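Local coordinates for protein predicted acyltransferase with acyl-CoA N-acyltransferase domain (Escherichia coli, PDB 4RS2) that binds coenzyme A and probably transfers acyl groups as a GNAT-family N-acyltransferase, its acceptor substrate being unknown, at residues A[48-51]-A[55-58]; A[155-160]-A[174-179]; A[78-81]-A[86-89]; A[20-25]-A[70-75]. All coordinates share one frame; numbering follows the deposited sequence.

Contact 1 (A[48-51]-A[55-58]); sequences HDLR and FLTL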
loop_
_atom_site.group_PDB
_atom_site.type_symbol
_atom_site.label_atom_id
_atom_site.label_comp_id
_atom_site.label_asym_id
_atom_site.label_seq_id
_atom_site.Cartn_x
_atom_site.Cartn_y
_atom_site.Cartn_z
ATOM N N HIS A 48 -11.862 -3.563 4.825
ATOM C CA HIS A 48 -12.741 -4.468 5.552
ATOM C C HIS A 48 -12.975 -5.755 4.756
ATOM O O HIS A 48 -12.839 -6.868 5.269
ATOM C CB HIS A 48 -14.081 -3.794 5.805
ATOM C CG HIS A 48 -15.080 -4.707 6.432
ATOM N ND1 HIS A 48 -15.963 -5.466 5.693
ATOM C CD2 HIS A 48 -15.293 -5.037 7.727
ATOM C CE1 HIS A 48 -16.695 -6.202 6.508
ATOM N NE2 HIS A 48 -16.300 -5.970 7.745
ATOM N N ASP A 49 -13.323 -5.611 3.478
ATOM C CA ASP A 49 -13.591 -6.796 2.666
ATOM C C ASP A 49 -12.361 -7.659 2.425
ATOM O O ASP A 49 -12.467 -8.875 2.453
ATOM C CB ASP A 49 -14.245 -6.404 1.349
ATOM C CG ASP A 49 -15.642 -5.831 1.523
ATOM O OD1 ASP A 49 -16.193 -5.827 2.647
ATOM O OD2 ASP A 49 -16.197 -5.380 0.508
ATOM N N LEU A 50 -11.205 -7.060 2.148
ATOM C CA LEU A 50 -9.996 -7.850 1.946
ATOM C C LEU A 50 -9.654 -8.624 3.194
ATOM O O LEU A 50 -9.300 -9.797 3.122
ATOM C CB LEU A 50 -8.806 -6.934 1.602
ATOM C CG LEU A 50 -8.831 -6.234 0.245
ATOM C CD1 LEU A 50 -7.746 -5.187 0.143
ATOM C CD2 LEU A 50 -8.722 -7.227 -0.895
ATOM N N ARG A 51 -9.762 -7.984 4.350
ATOM C CA ARG A 51 -9.413 -8.665 5.568
ATOM C C ARG A 51 -10.368 -9.807 5.867
ATOM O O ARG A 51 -9.945 -10.912 6.244
ATOM C CB ARG A 51 -9.424 -7.695 6.751
ATOM C CG ARG A 51 -8.999 -8.354 8.060
ATOM C CD ARG A 51 -9.012 -7.394 9.243
ATOM N NE ARG A 51 -8.153 -6.225 9.093
ATOM C CZ ARG A 51 -8.601 -4.984 8.913
ATOM N NH1 ARG A 51 -9.914 -4.757 8.849
ATOM N NH2 ARG A 51 -7.732 -3.978 8.805
ATOM N N PHE A 55 -7.631 -11.753 1.841
ATOM C CA PHE A 55 -6.837 -11.212 0.742
ATOM C C PHE A 55 -6.031 -9.961 1.133
ATOM O O PHE A 55 -5.617 -9.181 0.298
ATOM C CB PHE A 55 -7.708 -10.965 -0.474
ATOM C CG PHE A 55 -8.270 -12.223 -1.025
ATOM C CD1 PHE A 55 -7.467 -13.062 -1.747
ATOM C CD2 PHE A 55 -9.554 -12.619 -0.728
ATOM C CE1 PHE A 55 -7.950 -14.233 -2.251
ATOM C CE2 PHE A 55 -10.045 -13.806 -1.211
ATOM C CZ PHE A 55 -9.236 -14.615 -1.968
ATOM N N LEU A 56 -5.817 -9.778 2.424
ATOM C CA LEU A 56 -4.963 -8.708 2.918
ATOM C C LEU A 56 -3.639 -9.396 3.243
ATOM O O LEU A 56 -3.525 -10.011 4.294
ATOM C CB LEU A 56 -5.598 -8.041 4.151
ATOM C CG LEU A 56 -5.208 -6.623 4.557
ATOM C CD1 LEU A 56 -5.440 -5.620 3.447
ATOM C CD2 LEU A 56 -5.996 -6.200 5.784
ATOM N N THR A 57 -2.668 -9.316 2.331
ATOM C CA THR A 57 -1.372 -9.980 2.472
ATOM C C THR A 57 -0.572 -9.466 3.641
ATOM O O THR A 57 0.085 -10.204 4.334
ATOM C CB THR A 57 -0.534 -9.739 1.202
ATOM O OG1 THR A 57 -1.250 -10.204 0.049
ATOM C CG2 THR A 57 0.802 -10.410 1.272
ATOM N N LEU A 58 -0.587 -8.150 3.806
ATOM C CA LEU A 58 0.174 -7.519 4.864
ATOM C C LEU A 58 -0.416 -6.126 5.073
ATOM O O LEU A 58 -0.792 -5.476 4.113
ATOM C CB LEU A 58 1.665 -7.416 4.500
ATOM C CG LEU A 58 2.583 -6.698 5.506
ATOM C CD1 LEU A 58 2.659 -7.491 6.798
ATOM C CD2 LEU A 58 3.970 -6.509 4.909
#
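The backbone bond between Leu-50 and Phe-55 ties the last turn of helix 42-53 to the loop that leads into strand 58-63. Phe-55 N donates to Leu-50 O over 2.9 Å with an N-H...O angle of 163°, so the bond is close to straight; it runs from a residue five places further on to a carbonyl near the helix end.

The apolar contacts flank this bond. Leu-50 CD2 meets Phe-55 CB at 3.9 Å, while the other methyl, CD1, touches Leu-56 CD1 at 4.1 Å, and in both pairs the side chains cross at roughly a right angle. Leu-56, its CG anti to the backbone N (chi1 -158°), divides its branches between two helix residues: CD1 goes to Leu-50, and CD2 rests against Arg-51 CB at 3.9 Å. Arg-51 and Leu-56 lie alongside each other, pointing the same way, and Arg-51 NE is 4.0 Å from Leu-56 CD2.

Among the charged groups, Arg-51 uses NH2 in a salt bridge to Glu-22 OE2. Asp-49 shares its carboxylate between His-48 ND1, on OD1, and Arg-182, on OD2. The chemistry implies that one backbone bond holds the loop against the last turn of the helix, leucine methyls pack beside that bond, and the guanidinium is directed past Leu-56 to a carboxylate.

Contact 2 (A[155-160]-A[174-179]); sequences SAFQVH and VEYHEH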
loop_
_atom_site.group_PDB
_atom_site.type_symbol
_atom_site.label_atom_id
_atom_site.label_comp_id
_atom_site.label_asym_id
_atom_site.label_seq_id
_atom_site.Cartn_x
_atom_site.Cartn_y
_atom_site.Cartn_z
ATOM N N SER A 155 -0.779 6.579 -16.724
ATOM C CA SER A 155 0.099 7.547 -16.104
ATOM C C SER A 155 0.243 7.369 -14.597
ATOM O O SER A 155 1.109 8.007 -14.016
ATOM C CB SER A 155 -0.380 8.974 -16.360
ATOM O OG SER A 155 -1.522 9.261 -15.569
ATOM N N ALA A 156 -0.595 6.520 -13.985
ATOM C CA ALA A 156 -0.650 6.338 -12.533
ATOM C C ALA A 156 -0.271 4.929 -12.074
ATOM O O ALA A 156 0.039 4.724 -10.905
ATOM C CB ALA A 156 -2.040 6.680 -12.021
ATOM N N PHE A 157 -0.322 3.945 -12.975
ATOM C CA PHE A 157 0.011 2.572 -12.575
ATOM C C PHE A 157 1.508 2.410 -12.524
ATOM O O PHE A 157 2.213 2.740 -13.491
ATOM C CB PHE A 157 -0.624 1.525 -13.474
ATOM C CG PHE A 157 -0.510 0.129 -12.952
ATOM C CD1 PHE A 157 -0.918 -0.179 -11.664
ATOM C CD2 PHE A 157 -0.039 -0.908 -13.742
ATOM C CE1 PHE A 157 -0.850 -1.447 -11.184
ATOM C CE2 PHE A 157 0.021 -2.207 -13.242
ATOM C CZ PHE A 157 -0.380 -2.468 -11.957
ATOM N N GLN A 158 2.001 1.982 -11.362
ATOM C CA GLN A 158 3.446 1.938 -11.100
ATOM C C GLN A 158 3.906 0.647 -10.443
ATOM O O GLN A 158 3.117 -0.121 -9.907
ATOM C CB GLN A 158 3.810 3.127 -10.187
ATOM C CG GLN A 158 3.593 4.501 -10.855
ATOM C CD GLN A 158 3.521 5.647 -9.880
ATOM O OE1 GLN A 158 4.525 6.155 -9.415
ATOM N NE2 GLN A 158 2.301 6.065 -9.575
ATOM N N VAL A 159 5.217 0.421 -10.504
ATOM C CA VAL A 159 5.793 -0.808 -9.998
ATOM C C VAL A 159 7.134 -0.541 -9.317
ATOM O O VAL A 159 7.894 0.367 -9.702
ATOM C CB VAL A 159 5.971 -1.825 -11.142
ATOM C CG1 VAL A 159 6.968 -1.315 -12.173
ATOM C CG2 VAL A 159 6.351 -3.190 -10.600
ATOM N N HIS A 160 7.389 -1.324 -8.274
ATOM C CA HIS A 160 8.644 -1.293 -7.528
ATOM C C HIS A 160 9.122 -2.736 -7.403
ATOM O O HIS A 160 8.504 -3.533 -6.731
ATOM C CB HIS A 160 8.445 -0.694 -6.128
ATOM C CG HIS A 160 9.718 -0.274 -5.444
ATOM N ND1 HIS A 160 10.809 -1.103 -5.290
ATOM C CD2 HIS A 160 10.059 0.902 -4.853
ATOM C CE1 HIS A 160 11.782 -0.444 -4.667
ATOM N NE2 HIS A 160 11.340 0.763 -4.369
ATOM N N VAL A 174 -1.823 -7.019 -14.923
ATOM C CA VAL A 174 -1.670 -7.268 -13.514
ATOM C C VAL A 174 -3.075 -7.161 -12.944
ATOM O O VAL A 174 -3.691 -6.100 -13.004
ATOM C CB VAL A 174 -0.747 -6.226 -12.854
ATOM C CG1 VAL A 174 -0.689 -6.458 -11.357
ATOM C CG2 VAL A 174 0.627 -6.221 -13.525
ATOM N N GLU A 175 -3.581 -8.258 -12.380
ATOM C CA GLU A 175 -4.926 -8.302 -11.839
ATOM C C GLU A 175 -4.961 -8.250 -10.320
ATOM O O GLU A 175 -4.305 -9.050 -9.639
ATOM C CB GLU A 175 -5.619 -9.572 -12.318
ATOM C CG GLU A 175 -6.167 -9.485 -13.741
ATOM C CD GLU A 175 -7.628 -9.107 -13.796
ATOM O OE1 GLU A 175 -8.033 -8.055 -13.277
ATOM O OE2 GLU A 175 -8.383 -9.884 -14.374
ATOM N N TYR A 176 -5.739 -7.297 -9.804
ATOM C CA TYR A 176 -5.964 -7.169 -8.364
ATOM C C TYR A 176 -7.165 -8.071 -8.030
ATOM O O TYR A 176 -7.874 -8.574 -8.904
ATOM C CB TYR A 176 -6.327 -5.743 -7.979
ATOM C CG TYR A 176 -5.236 -4.695 -7.965
ATOM C CD1 TYR A 176 -4.665 -4.236 -9.142
ATOM C CD2 TYR A 176 -4.873 -4.065 -6.791
ATOM C CE1 TYR A 176 -3.686 -3.237 -9.128
ATOM C CE2 TYR A 176 -3.910 -3.073 -6.762
ATOM C CZ TYR A 176 -3.319 -2.658 -7.935
ATOM O OH TYR A 176 -2.396 -1.658 -7.971
ATOM N N HIS A 177 -7.389 -8.286 -6.746
ATOM C CA HIS A 177 -8.544 -9.035 -6.317
ATOM C C HIS A 177 -9.812 -8.270 -6.712
ATOM O O HIS A 177 -9.809 -7.027 -6.828
ATOM C CB HIS A 177 -8.488 -9.164 -4.830
ATOM C CG HIS A 177 -9.532 -10.060 -4.290
ATOM N ND1 HIS A 177 -10.745 -9.596 -3.841
ATOM C CD2 HIS A 177 -9.579 -11.411 -4.186
ATOM C CE1 HIS A 177 -11.478 -10.615 -3.435
ATOM N NE2 HIS A 177 -10.795 -11.726 -3.643
ATOM N N GLU A 178 -10.897 -8.983 -6.929
ATOM C CA GLU A 178 -12.134 -8.330 -7.364
ATOM C C GLU A 178 -12.677 -7.296 -6.395
ATOM O O GLU A 178 -13.458 -6.448 -6.803
ATOM C CB GLU A 178 -13.180 -9.380 -7.676
ATOM C CG GLU A 178 -13.605 -10.194 -6.485
ATOM C CD GLU A 178 -14.519 -11.316 -6.871
ATOM O OE1 GLU A 178 -15.686 -11.025 -7.183
ATOM O OE2 GLU A 178 -14.065 -12.475 -6.844
ATOM N N HIS A 179 -12.269 -7.329 -5.123
ATOM C CA HIS A 179 -12.730 -6.323 -4.170
ATOM C C HIS A 179 -12.300 -4.926 -4.576
ATOM O O HIS A 179 -12.874 -3.933 -4.118
ATOM C CB HIS A 179 -12.241 -6.589 -2.735
ATOM C CG HIS A 179 -12.929 -7.724 -2.060
ATOM N ND1 HIS A 179 -14.236 -8.079 -2.330
ATOM C CD2 HIS A 179 -12.535 -8.518 -1.038
ATOM C CE1 HIS A 179 -14.580 -9.087 -1.557
ATOM N NE2 HIS A 179 -13.567 -9.378 -0.770
#
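Phe-157 reaches from strand 157-161 towards Val-174 and Tyr-176 and meets both with the rim of its ring. The backbones stand well apart, the nearest CA atoms, those of Phe-157 and Val-174, being 10.0 Å from each other, so the side chains alone bridge the gap.

With CG anti to the backbone N (chi1 -170°), the phenyl extends straight across from its strand. Its far end, CZ, lies 3.9 Å from Val-174 CB, which is near the plane of the ring. The two valine methyls spread along this edge: Val-174 CG1 is 4.0 Å from Phe-157 CZ, and Val-174 CG2 is 4.1 Å from Phe-157 CE2.

Tyr-176 comes from the other direction, and the two aromatic side chains slide past each other as they point in opposite senses. They meet rim to rim, with ring planes about 53° apart: Tyr-176 OH sits 3.6 Å from Phe-157 CE1 and near the plane of the phenyl, while Tyr-176 CE1 is 3.9 Å from the same Phe-157 CE1. Since Phe-157 CE1 in turn lies near the plane of the tyrosine ring, neither ring presents its face to the other, which excludes a stack.

Val-125 of strand 123-127 touches both aromatic side chains, and Trp-150 and Phe-180 also meet the Tyr-176 ring. The contact thus joins side chains of strand 157-161, which pairs with 123-127, to those of 172-175 and the residue after it. These two strands are not paired with each other in the mixed sheet of this GNAT-family protein.

Contact 3 (A[78-81]-A[86-89]); sequences VDVQ and QWVG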
loop_
_atom_site.group_PDB
_atom_site.type_symbol
_atom_site.label_atom_id
_atom_site.label_comp_id
_atom_site.label_asym_id
_atom_site.label_seq_id
_atom_site.Cartn_x
_atom_site.Cartn_y
_atom_site.Cartn_z
ATOM N N VAL A 78 -1.606 -9.794 -6.252
ATOM C CA VAL A 78 -1.963 -9.494 -7.652
ATOM C C VAL A 78 -1.367 -10.618 -8.490
ATOM O O VAL A 78 -0.364 -11.211 -8.080
ATOM C CB VAL A 78 -1.456 -8.121 -8.146
ATOM C CG1 VAL A 78 -2.018 -7.017 -7.266
ATOM C CG2 VAL A 78 0.069 -8.048 -8.204
ATOM N N ASP A 79 -2.006 -10.970 -9.616
ATOM C CA ASP A 79 -1.450 -11.980 -10.499
ATOM C C ASP A 79 -1.070 -11.298 -11.783
ATOM O O ASP A 79 -1.599 -10.247 -12.103
ATOM C CB ASP A 79 -2.455 -13.089 -10.789
ATOM C CG ASP A 79 -2.845 -13.848 -9.548
ATOM O OD1 ASP A 79 -1.949 -14.307 -8.788
ATOM O OD2 ASP A 79 -4.066 -13.989 -9.336
ATOM N N VAL A 80 -0.138 -11.888 -12.523
ATOM C CA VAL A 80 0.289 -11.285 -13.774
ATOM C C VAL A 80 0.018 -12.239 -14.886
ATOM O O VAL A 80 0.538 -13.338 -14.896
ATOM C CB VAL A 80 1.772 -10.934 -13.772
ATOM C CG1 VAL A 80 2.102 -10.168 -15.049
ATOM C CG2 VAL A 80 2.111 -10.118 -12.540
ATOM N N GLN A 81 -0.859 -11.840 -15.792
ATOM C CA GLN A 81 -1.255 -12.691 -16.904
ATOM C C GLN A 81 -1.814 -13.992 -16.295
ATOM O O GLN A 81 -1.620 -15.105 -16.793
ATOM C CB GLN A 81 -0.066 -12.860 -17.878
ATOM C CG GLN A 81 -0.470 -12.897 -19.348
ATOM C CD GLN A 81 0.522 -12.181 -20.270
ATOM O OE1 GLN A 81 0.120 -11.409 -21.140
ATOM N NE2 GLN A 81 1.812 -12.418 -20.073
ATOM N N GLN A 86 4.315 -14.035 -6.831
ATOM C CA GLN A 86 4.633 -13.461 -5.532
ATOM C C GLN A 86 4.747 -11.939 -5.638
ATOM O O GLN A 86 5.670 -11.340 -5.127
ATOM C CB GLN A 86 5.910 -14.088 -4.951
ATOM C CG GLN A 86 5.836 -15.607 -4.881
ATOM C CD GLN A 86 4.761 -16.085 -3.924
ATOM O OE1 GLN A 86 4.661 -15.598 -2.797
ATOM N NE2 GLN A 86 3.964 -17.057 -4.358
ATOM N N TRP A 87 3.779 -11.353 -6.333
ATOM C CA TRP A 87 3.630 -9.911 -6.424
ATOM C C TRP A 87 2.426 -9.461 -5.587
ATOM O O TRP A 87 1.470 -10.221 -5.391
ATOM C CB TRP A 87 3.392 -9.454 -7.865
ATOM C CG TRP A 87 4.551 -9.511 -8.770
ATOM C CD1 TRP A 87 5.622 -10.364 -8.714
ATOM C CD2 TRP A 87 4.714 -8.733 -9.963
ATOM N NE1 TRP A 87 6.460 -10.135 -9.780
ATOM C CE2 TRP A 87 5.938 -9.134 -10.558
ATOM C CE3 TRP A 87 3.984 -7.709 -10.549
ATOM C CZ2 TRP A 87 6.428 -8.547 -11.726
ATOM C CZ3 TRP A 87 4.485 -7.094 -11.715
ATOM C CH2 TRP A 87 5.695 -7.529 -12.288
ATOM N N VAL A 88 2.480 -8.211 -5.144
ATOM C CA VAL A 88 1.373 -7.606 -4.387
ATOM C C VAL A 88 1.103 -6.208 -4.896
ATOM O O VAL A 88 1.969 -5.600 -5.536
ATOM C CB VAL A 88 1.652 -7.531 -2.884
ATOM C CG1 VAL A 88 1.724 -8.921 -2.279
ATOM C CG2 VAL A 88 2.911 -6.705 -2.632
ATOM N N GLY A 89 -0.123 -5.736 -4.644
ATOM C CA GLY A 89 -0.537 -4.376 -4.932
ATOM C C GLY A 89 -0.650 -3.603 -3.606
ATOM O O GLY A 89 -1.221 -4.106 -2.628
HETATM O O HOH W 1 1.697 -12.923 -7.564
#
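This is a buried contact between antiparallel strands 69-80 and 87-95, at the place where the two strands diverge. The short segments 78-80 and 87-89 make an angle of 126° between their N-to-C directions, far from that of a regular antiparallel pair, and their axes come no closer than 5.9 Å.

The one direct backbone bond is long, Val-78 N to Trp-87 O at 3.2 Å, and though straight (174°) its donor stands above the carbonyl plane and away from a lone pair. A water lies between Val-78 O (2.7 Å, where it probably donates) and Trp-87 N (2.9 Å, where it accepts), in the position where a regular hydrogen-bonded pair would have its second bond.

Side chains seal the junction. Val-78 CG2, placed between its own backbone N and carbonyl carbon, packs on Trp-87 CB at 3.6 Å, while Val-78 CG1 lies 3.5 Å from Gly-89 N. Further along, Val-80 CG2 sits over one face of the indole. It is 3.9 Å from the centroid of the six-membered ring of Trp-87 and 22° off the ring normal, a CH-pi contact displaced towards the rim, with Trp-87 CE3 nearest.

Around the indole, Val-170, Leu-167 and Val-125 add further apolar contacts. Past Val-78, strand 69-80 pairs with 172-175, whereas 87-95 runs parallel to 123-127 on its other side. The sheet therefore divides at this point, within the mixed sheet of the GNAT acetyltransferase fold.

Contact 4 (A[20-25]-A[70-75]); sequences RVEIPI and IGYVAF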
loop_
_atom_site.group_PDB
_atom_site.type_symbol
_atom_site.label_atom_id
_atom_site.label_comp_id
_atom_site.label_asym_id
_atom_site.label_seq_id
_atom_site.Cartn_x
_atom_site.Cartn_y
_atom_site.Cartn_z
ATOM N N ARG A 20 4.281 -1.225 13.038
ATOM C CA ARG A 20 4.285 -2.677 13.228
ATOM C C ARG A 20 3.182 -3.262 12.381
ATOM O O ARG A 20 2.337 -2.523 11.868
ATOM C CB ARG A 20 4.030 -3.023 14.699
ATOM C CG ARG A 20 2.751 -2.435 15.236
ATOM C CD ARG A 20 2.345 -3.065 16.565
ATOM N NE ARG A 20 1.167 -2.365 17.070
ATOM C CZ ARG A 20 -0.079 -2.570 16.654
ATOM N NH1 ARG A 20 -0.355 -3.467 15.699
ATOM N NH2 ARG A 20 -1.050 -1.835 17.163
ATOM N N VAL A 21 3.184 -4.589 12.260
ATOM C CA VAL A 21 2.166 -5.329 11.533
ATOM C C VAL A 21 0.871 -5.156 12.291
ATOM O O VAL A 21 0.847 -5.144 13.516
ATOM C CB VAL A 21 2.529 -6.829 11.432
ATOM C CG1 VAL A 21 1.387 -7.656 10.822
ATOM C CG2 VAL A 21 3.792 -6.974 10.611
ATOM N N GLU A 22 -0.214 -4.981 11.564
ATOM C CA GLU A 22 -1.493 -4.805 12.182
ATOM C C GLU A 22 -1.911 -6.078 12.898
ATOM O O GLU A 22 -1.445 -7.162 12.556
ATOM C CB GLU A 22 -2.539 -4.443 11.130
ATOM C CG GLU A 22 -3.117 -5.579 10.352
ATOM C CD GLU A 22 -4.300 -5.121 9.495
ATOM O OE1 GLU A 22 -4.067 -4.442 8.512
ATOM O OE2 GLU A 22 -5.465 -5.433 9.811
ATOM N N ILE A 23 -2.759 -5.921 13.902
ATOM C CA ILE A 23 -3.351 -7.039 14.633
ATOM C C ILE A 23 -4.866 -6.786 14.702
ATOM O O ILE A 23 -5.353 -5.705 14.346
ATOM C CB ILE A 23 -2.688 -7.244 16.012
ATOM C CG1 ILE A 23 -2.831 -5.996 16.891
ATOM C CG2 ILE A 23 -1.210 -7.609 15.835
ATOM C CD1 ILE A 23 -2.283 -6.158 18.301
ATOM N N PRO A 24 -5.635 -7.781 15.149
ATOM C CA PRO A 24 -7.110 -7.623 15.115
ATOM C C PRO A 24 -7.698 -6.408 15.800
ATOM O O PRO A 24 -8.656 -5.806 15.274
ATOM C CB PRO A 24 -7.590 -8.885 15.816
ATOM C CG PRO A 24 -6.563 -9.886 15.415
ATOM C CD PRO A 24 -5.254 -9.160 15.482
ATOM N N ILE A 25 -7.138 -6.039 16.938
ATOM C CA ILE A 25 -7.646 -4.925 17.713
ATOM C C ILE A 25 -7.491 -3.603 16.966
ATOM O O ILE A 25 -8.158 -2.631 17.295
ATOM C CB ILE A 25 -6.981 -4.875 19.127
ATOM C CG1 ILE A 25 -7.762 -3.962 20.074
ATOM C CG2 ILE A 25 -5.528 -4.436 19.055
ATOM C CD1 ILE A 25 -9.239 -4.274 20.189
ATOM N N ILE A 70 -2.586 5.991 13.547
ATOM C CA ILE A 70 -2.408 7.286 12.913
ATOM C C ILE A 70 -1.847 7.142 11.496
ATOM O O ILE A 70 -1.668 8.125 10.773
ATOM C CB ILE A 70 -1.425 8.167 13.740
ATOM C CG1 ILE A 70 0.004 7.553 13.826
ATOM C CG2 ILE A 70 -1.932 8.336 15.165
ATOM C CD1 ILE A 70 1.116 8.458 14.331
ATOM N N GLY A 71 -1.584 5.908 11.083
ATOM C CA GLY A 71 -1.134 5.656 9.729
ATOM C C GLY A 71 -1.337 4.222 9.338
ATOM O O GLY A 71 -1.363 3.340 10.199
ATOM N N TYR A 72 -1.425 3.976 8.042
ATOM C CA TYR A 72 -1.691 2.649 7.570
ATOM C C TYR A 72 -1.257 2.431 6.164
ATOM O O TYR A 72 -1.384 3.343 5.325
ATOM C CB TYR A 72 -3.191 2.375 7.638
ATOM C CG TYR A 72 -3.598 0.928 7.330
ATOM C CD1 TYR A 72 -3.243 -0.112 8.144
ATOM C CD2 TYR A 72 -4.376 0.635 6.236
ATOM C CE1 TYR A 72 -3.637 -1.411 7.867
ATOM C CE2 TYR A 72 -4.802 -0.653 5.984
ATOM C CZ TYR A 72 -4.421 -1.674 6.781
ATOM O OH TYR A 72 -4.857 -2.978 6.487
ATOM N N VAL A 73 -0.768 1.225 5.890
ATOM C CA VAL A 73 -0.523 0.792 4.498
ATOM C C VAL A 73 -0.856 -0.679 4.400
ATOM O O VAL A 73 -0.646 -1.432 5.365
ATOM C CB VAL A 73 0.897 1.066 3.978
ATOM C CG1 VAL A 73 1.941 0.263 4.768
ATOM C CG2 VAL A 73 0.969 0.803 2.463
ATOM N N ALA A 74 -1.479 -1.066 3.278
ATOM C CA ALA A 74 -1.859 -2.445 3.061
ATOM C C ALA A 74 -1.428 -2.942 1.679
ATOM O O ALA A 74 -1.175 -2.182 0.728
ATOM C CB ALA A 74 -3.359 -2.628 3.216
ATOM N N PHE A 75 -1.345 -4.262 1.604
ATOM C CA PHE A 75 -0.913 -4.965 0.417
ATOM C C PHE A 75 -1.834 -6.148 0.222
ATOM O O PHE A 75 -2.245 -6.778 1.205
ATOM C CB PHE A 75 0.521 -5.479 0.606
ATOM C CG PHE A 75 1.518 -4.386 0.876
ATOM C CD1 PHE A 75 2.166 -3.732 -0.166
ATOM C CD2 PHE A 75 1.813 -4.023 2.181
ATOM C CE1 PHE A 75 3.096 -2.759 0.096
ATOM C CE2 PHE A 75 2.735 -3.008 2.427
ATOM C CZ PHE A 75 3.351 -2.371 1.374
#
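Tyr-72 and Glu-22 form a polar link between central strand 69-80 of the GNAT sheet and the loop that joins strand 18-21 to helix 27-37. The strands themselves are not neighbours, since 58-63 lies between them in the sheet; the CA atoms of Glu-22 and Tyr-72 are 8.8 Å apart, and the side chains span that distance. The tyrosine side chain is about 9 Å from the bound coenzyme A, so the link is near the cofactor but does not touch it.

A single short hydrogen bond carries the contact: Tyr-72 OH donates to Glu-22 OE1 over 2.6 Å. The hydroxyl meets the oxygen nearly along its C-O axis. On the phenol side Glu-22 OE1 lies near the ring plane and is 3.1 Å from Tyr-72 CE1. The carboxylate and ring planes are 61° apart, and OE1 comes to the edge, not the face, of the ring.

The torsions explain the reach. Tyr-72 has CG anti to the backbone N (chi1 -173°) and swings its hydroxyl towards the loop. Glu-22 CG is set between its backbone N and carbonyl carbon (chi1 81°), beyond which the chain is extended, carrying the carboxylate to the hydroxyl.

The second oxygen, OE2, is taken up by Arg-51, and Leu-56 packs against the tyrosine. Glu-22 thus serves two donors with separate oxygens, and the neighbouring guanidinium would be expected to favour its ionised form, a good acceptor for the phenol.

In the fold
Contacts 2 and 3 belong to the buried interior, whereas contacts 1 and 4 are only partly buried. The centres of contacts 2 and 3 are about 8 Å apart. These two meet where strands 69-80 and 172-175 adjoin: Glu-175 N lies 2.8 Å from Asp-79 O, a probable hydrogen bond, and methyls of Val-174 and Val-78 touch. Aromatic and aliphatic packing prevails here, with main-chain and water bonds in contact 3. Contact 1 is nested inside the loop closed by contact 4; polar and charged groups connect these two, although contact 1 itself rests on a backbone bond and leucine packing. Strand 69-80 serves contacts 3 and 4, while His-177 and His-179 bring segment 174-179 against contact 1.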